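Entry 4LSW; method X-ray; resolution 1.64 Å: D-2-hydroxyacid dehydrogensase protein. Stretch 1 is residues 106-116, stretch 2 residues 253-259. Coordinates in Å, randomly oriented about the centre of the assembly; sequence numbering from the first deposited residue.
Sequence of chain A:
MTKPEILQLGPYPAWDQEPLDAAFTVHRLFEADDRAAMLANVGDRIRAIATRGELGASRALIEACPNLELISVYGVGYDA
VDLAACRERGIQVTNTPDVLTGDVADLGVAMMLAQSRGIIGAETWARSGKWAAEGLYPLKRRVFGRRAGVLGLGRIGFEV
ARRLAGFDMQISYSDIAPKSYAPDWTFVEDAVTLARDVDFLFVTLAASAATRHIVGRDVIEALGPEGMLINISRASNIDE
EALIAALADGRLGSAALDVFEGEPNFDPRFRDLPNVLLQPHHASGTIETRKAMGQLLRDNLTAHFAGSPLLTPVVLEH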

ATOM      1  N   ASP A 106      -9.247   7.097   0.846  1.00  5.04           N
ATOM      2  CA  ASP A 106     -10.605   6.854   1.322  1.00  5.48           C
ATOM      3  C   ASP A 106     -10.630   5.863   2.483  1.00  4.98           C
ATOM      4  O   ASP A 106     -11.288   6.114   3.488  1.00  6.49           O
ATOM      5  CB  ASP A 106     -11.507   6.294   0.204  1.00  5.53           C
ATOM      6  CG  ASP A 106     -12.052   7.352  -0.743  1.00  7.04           C
ATOM      7  OD1 ASP A 106     -11.610   8.517  -0.726  1.00  6.36           O
ATOM      8  OD2 ASP A 106     -12.930   6.970  -1.548  1.00  6.55           O
ATOM      9  N   LEU A 107      -9.925   4.735   2.360  1.00  5.02           N
ATOM     10  CA  LEU A 107     -10.004   3.733   3.418  1.00  4.56           C
ATOM     11  C   LEU A 107      -9.357   4.244   4.702  1.00  4.42           C
ATOM     12  O   LEU A 107      -9.884   4.040   5.781  1.00  5.92           O
ATOM     13  CB  LEU A 107      -9.417   2.382   3.006  1.00  7.40           C
ATOM     14  CG  LEU A 107      -9.788   1.282   4.014  1.00  5.27           C
ATOM     15  CD1 LEU A 107     -11.253   0.859   3.907  1.00  8.91           C
ATOM     16  CD2 LEU A 107      -8.871   0.050   3.947  1.00  9.65           C
ATOM     17  N   GLY A 108      -8.233   4.947   4.576  1.00  5.11           N
ATOM     18  CA  GLY A 108      -7.580   5.506   5.753  1.00  6.43           C
ATOM     19  C   GLY A 108      -8.507   6.403   6.564  1.00  5.09           C
ATOM     20  O   GLY A 108      -8.638   6.264   7.778  1.00  6.51           O
ATOM     21  N   VAL A 109      -9.175   7.321   5.874  1.00  4.88           N
ATOM     22  CA  VAL A 109     -10.092   8.229   6.543  1.00  4.79           C
ATOM     23  C   VAL A 109     -11.303   7.482   7.115  1.00  5.71           C
ATOM     24  O   VAL A 109     -11.743   7.750   8.232  1.00  6.26           O
ATOM     25  CB  VAL A 109     -10.509   9.350   5.583  1.00  5.12           C
ATOM     26  CG1 VAL A 109     -11.576  10.222   6.201  1.00  7.40           C
ATOM     27  CG2 VAL A 109      -9.290  10.170   5.226  1.00  7.06           C
ATOM     28  N   ALA A 110     -11.815   6.520   6.352  1.00  4.39           N
ATOM     29  CA  ALA A 110     -12.928   5.694   6.810  1.00  5.02           C
ATOM     30  C   ALA A 110     -12.576   4.938   8.082  1.00  5.76           C
ATOM     31  O   ALA A 110     -13.406   4.794   8.974  1.00  6.16           O
ATOM     32  CB  ALA A 110     -13.334   4.729   5.737  1.00  5.59           C
ATOM     33  N   MET A 111     -11.343   4.453   8.144  1.00  6.56           N
ATOM     34  CA  MET A 111     -10.854   3.728   9.307  1.00  5.55           C
ATOM     35  C   MET A 111     -10.778   4.602  10.555  1.00  5.63           C
ATOM     36  O   MET A 111     -11.159   4.176  11.641  1.00  6.13           O
ATOM     37  CB  MET A 111      -9.485   3.111   9.003  1.00  5.62           C
ATOM     38  CG  MET A 111      -9.580   1.908   8.055  1.00  8.62           C
ATOM     39  SD  MET A 111      -8.004   1.400   7.332  1.00  8.52           S
ATOM     40  CE  MET A 111      -7.063   0.900   8.785  1.00  8.56           C
ATOM     41  N   MET A 112     -10.269   5.820  10.406  1.00  5.51           N
ATOM     42  CA  MET A 112     -10.255   6.771  11.513  1.00  6.62           C
ATOM     43  C   MET A 112     -11.666   6.989  12.052  1.00  5.63           C
ATOM     44  O   MET A 112     -11.898   6.914  13.259  1.00  6.93           O
ATOM     45  CB  MET A 112      -9.669   8.121  11.075  1.00  6.47           C
ATOM     46  CG  MET A 112      -9.902   9.229  12.101  1.00  8.78           C
ATOM     47  SD  MET A 112      -9.439  10.882  11.553  1.00  8.83           S
ATOM     48  CE  MET A 112     -10.592  11.072  10.211  1.00  6.60           C
ATOM     49  N   LEU A 113     -12.613   7.223  11.144  1.00  5.61           N
ATOM     50  CA  LEU A 113     -13.988   7.464  11.548  1.00  6.32           C
ATOM     51  C   LEU A 113     -14.588   6.245  12.237  1.00  5.07           C
ATOM     52  O   LEU A 113     -15.233   6.367  13.275  1.00  7.40           O
ATOM     53  CB  LEU A 113     -14.839   7.848  10.332  1.00  4.78           C
ATOM     54  CG  LEU A 113     -14.592   9.254   9.776  1.00  5.10           C
ATOM     55  CD1 LEU A 113     -15.060   9.305   8.335  1.00  6.03           C
ATOM     56  CD2 LEU A 113     -15.342  10.266  10.624  1.00  9.13           C
ATOM     57  N   ALA A 114     -14.372   5.071  11.653  1.00  4.99           N
ATOM     58  CA  ALA A 114     -14.923   3.837  12.207  1.00  7.06           C
ATOM     59  C   ALA A 114     -14.396   3.536  13.609  1.00  5.92           C
ATOM     60  O   ALA A 114     -15.156   3.127  14.477  1.00  9.87           O
ATOM     61  CB  ALA A 114     -14.663   2.665  11.274  1.00  8.20           C
ATOM     62  N   GLN A 115     -13.099   3.747  13.831  1.00  6.59           N
ATOM     63  CA  GLN A 115     -12.525   3.500  15.142  1.00  8.00           C
ATOM     64  C   GLN A 115     -12.964   4.562  16.136  1.00  6.55           C
ATOM     65  O   GLN A 115     -13.389   4.246  17.252  1.00  9.06           O
ATOM     66  CB  GLN A 115     -10.997   3.438  15.056  1.00  6.46           C
ATOM     67  CG  GLN A 115     -10.333   3.082  16.383  1.00  8.63           C
ATOM     68  CD  GLN A 115     -10.817   1.768  16.960  1.00 12.53           C
ATOM     69  OE1 GLN A 115     -11.139   0.829  16.226  1.00 14.67           O
ATOM     70  NE2 GLN A 115     -10.878   1.695  18.283  1.00 14.67           N
ATOM     71  N   SER A 116     -12.892   5.829  15.734  1.00  5.80           N
ATOM     72  CA  SER A 116     -13.253   6.903  16.645  1.00  6.54           C
ATOM     73  C   SER A 116     -14.714   6.827  17.093  1.00  6.19           C
ATOM     74  O   SER A 116     -15.026   7.064  18.261  1.00  8.73           O
ATOM     75  CB  SER A 116     -12.952   8.264  16.030  1.00  6.58           C
ATOM     76  OG  SER A 116     -12.902   9.249  17.043  1.00  7.92           O
ATOM     77  N   GLY A 253      -3.878   5.412  22.655  1.00  7.63           N
ATOM     78  CA  GLY A 253      -5.313   5.214  22.777  1.00  8.32           C
ATOM     79  C   GLY A 253      -5.893   4.120  21.903  1.00  8.76           C
ATOM     80  O   GLY A 253      -6.664   3.284  22.390  1.00  9.77           O
ATOM     81  N   SER A 254      -5.547   4.127  20.620  1.00  6.83           N
ATOM     82  CA  SER A 254      -6.108   3.161  19.684  1.00  7.52           C
ATOM     83  C   SER A 254      -5.322   3.138  18.385  1.00  5.61           C
ATOM     84  O   SER A 254      -4.500   4.019  18.129  1.00  5.82           O
ATOM     85  CB  SER A 254      -7.585   3.470  19.395  1.00  9.12           C
ATOM     86  OG  SER A 254      -7.723   4.733  18.762  1.00 11.33           O
ATOM     87  N   ALA A 255      -5.584   2.127  17.566  1.00  6.42           N
ATOM     88  CA  ALA A 255      -4.943   1.999  16.274  1.00  5.52           C
ATOM     89  C   ALA A 255      -5.914   1.413  15.271  1.00  9.24           C
ATOM     90  O   ALA A 255      -6.800   0.635  15.626  1.00  9.98           O
ATOM     91  CB  ALA A 255      -3.703   1.124  16.381  1.00  7.04           C
ATOM     92  N   ALA A 256      -5.736   1.799  14.019  1.00  6.19           N
ATOM     93  CA  ALA A 256      -6.493   1.230  12.918  1.00  8.37           C
ATOM     94  C   ALA A 256      -5.481   0.843  11.859  1.00  6.80           C
ATOM     95  O   ALA A 256      -4.753   1.687  11.354  1.00  5.72           O
ATOM     96  CB  ALA A 256      -7.494   2.251  12.385  1.00  6.48           C
ATOM     97  N   LEU A 257      -5.384  -0.452  11.567  1.00  6.33           N
ATOM     98  CA  LEU A 257      -4.280  -0.962  10.765  1.00  6.49           C
ATOM     99  C   LEU A 257      -4.781  -1.757   9.571  1.00  7.70           C
ATOM    100  O   LEU A 257      -5.634  -2.633   9.732  1.00  8.64           O
ATOM    101  CB  LEU A 257      -3.394  -1.860  11.637  1.00  9.76           C
ATOM    102  CG  LEU A 257      -2.859  -1.250  12.939  1.00  7.63           C
ATOM    103  CD1 LEU A 257      -2.124  -2.320  13.739  1.00 11.32           C
ATOM    104  CD2 LEU A 257      -1.924  -0.089  12.680  1.00  8.92           C
ATOM    105  N   ASP A 258      -4.259  -1.432   8.389  1.00  8.03           N
ATOM    106  CA  ASP A 258      -4.590  -2.136   7.160  1.00  8.98           C
ATOM    107  C   ASP A 258      -3.383  -2.949   6.696  1.00 10.57           C
ATOM    108  O   ASP A 258      -3.470  -3.681   5.728  1.00 13.49           O
ATOM    109  CB  ASP A 258      -5.051  -1.138   6.075  1.00 10.52           C
ATOM    110  CG  ASP A 258      -5.597  -1.824   4.809  1.00  8.68           C
ATOM    111  OD1 ASP A 258      -6.539  -2.647   4.919  1.00  9.04           O
ATOM    112  OD2 ASP A 258      -5.067  -1.510   3.714  1.00  7.67           O
ATOM    113  N   VAL A 259      -2.257  -2.838   7.392  1.00  9.21           N
ATOM    114  CA  VAL A 259      -1.069  -3.565   6.969  1.00 10.21           C
ATOM    115  C   VAL A 259      -0.331  -4.075   8.200  1.00 10.73           C
ATOM    116  O   VAL A 259      -0.353  -3.434   9.257  1.00 12.41           O
ATOM    117  CB  VAL A 259      -0.153  -2.660   6.169  1.00 11.22           C
ATOM    118  CG1 VAL A 259       0.282  -1.550   7.040  1.00 15.18           C
ATOM    119  CG2 VAL A 259       1.045  -3.425   5.602  1.00 15.01           C
TER

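Residues 106-116 belong to a helix that begins earlier in the chain, and residues 254-257 form a strand. The two axes come within 8.6 Å of each other, and their N-to-C directions make an angle of 144°, so the helix runs roughly against the strand but obliquely. The register follows from the alpha carbons: Met-111 CA lies 6.2 Å from Ala-256 CA, the closest CA pair across the contact. From there the pairing runs in opposite senses, with Leu-107 near Asp-258 and Gln-115 near Ser-254. The helix contributes positions four residues apart, about one turn, whereas the second stretch turns every second side chain, Ser-254 and Ala-256 in the strand and Asp-258 just past it, to the helix. The CA-to-CB bonds of Ser-254, Ala-256 and Asp-258 point toward the helix; those of Ala-255 and Leu-257 point away.

Helical geometry is supported by the i to i+4 backbone hydrogen bonds, among them Met-111 N to Leu-107 O at 2.8 Å and Gln-115 N to Met-111 O at 3.0 Å. These link successive members of the contacting row. No hydrogen bond crosses between the stretches, so the contact rests on packing, with 299 Å² buried over both sides.

Asp-106, at the start of the stretch, is out of reach. Leu-107 makes the first contact. Its CA-to-CB bond points toward the other stretch, and with chi1 in t and chi2 in p, Leu-107 CD2 approaches Asp-258 OD1 to 3.7 Å. A methyl group cannot hydrogen-bond to a carboxylate in the usual sense, so this is van der Waals contact; both carboxylate oxygens of Asp-258 have hydrogen bonds elsewhere in the structure. Gly-108, Val-109 and Ala-110 make no contact.

Met-111 is the centre of the packing and gives up 74 Å² to the other stretch, more than any other residue of the pair. Its side chain, m, t, p along chi1 to chi3, carries CE to the strand backbone: Met-111 CE lies 3.5 Å from Ala-256 C, 3.5 Å from Leu-257 N and 3.7 Å from Asp-258 N. Met-111 CE is also 3.9 Å from Ala-256 CB, an apolar side-chain contact, and 3.9 Å from Asp-258 CB. The small alanine side chain accompanies a close approach here, and the flexible thioether lets a terminal methyl lie against main chain as well as side chains. Leu-257 therefore takes part through its backbone, although its own CB points away.

The CA-to-CB bond of Met-112 points away, and Leu-113 and Ala-114 are out of reach. One turn beyond Met-111, Gln-115 closes the row, with 55 Å² covered. Gln-115 CG lies 3.9 Å from Ser-254 OG and 4.4 Å from Ala-255 O. Gln-115 NE2 also lies 3.9 Å from Ser-254 CB, so aliphatic and amide parts both pack against the serine; the approach to Ala-255 O is looser, and no hydrogen bond forms. Ser-116, its CB directed sideways, ends the stretch without touching the strand.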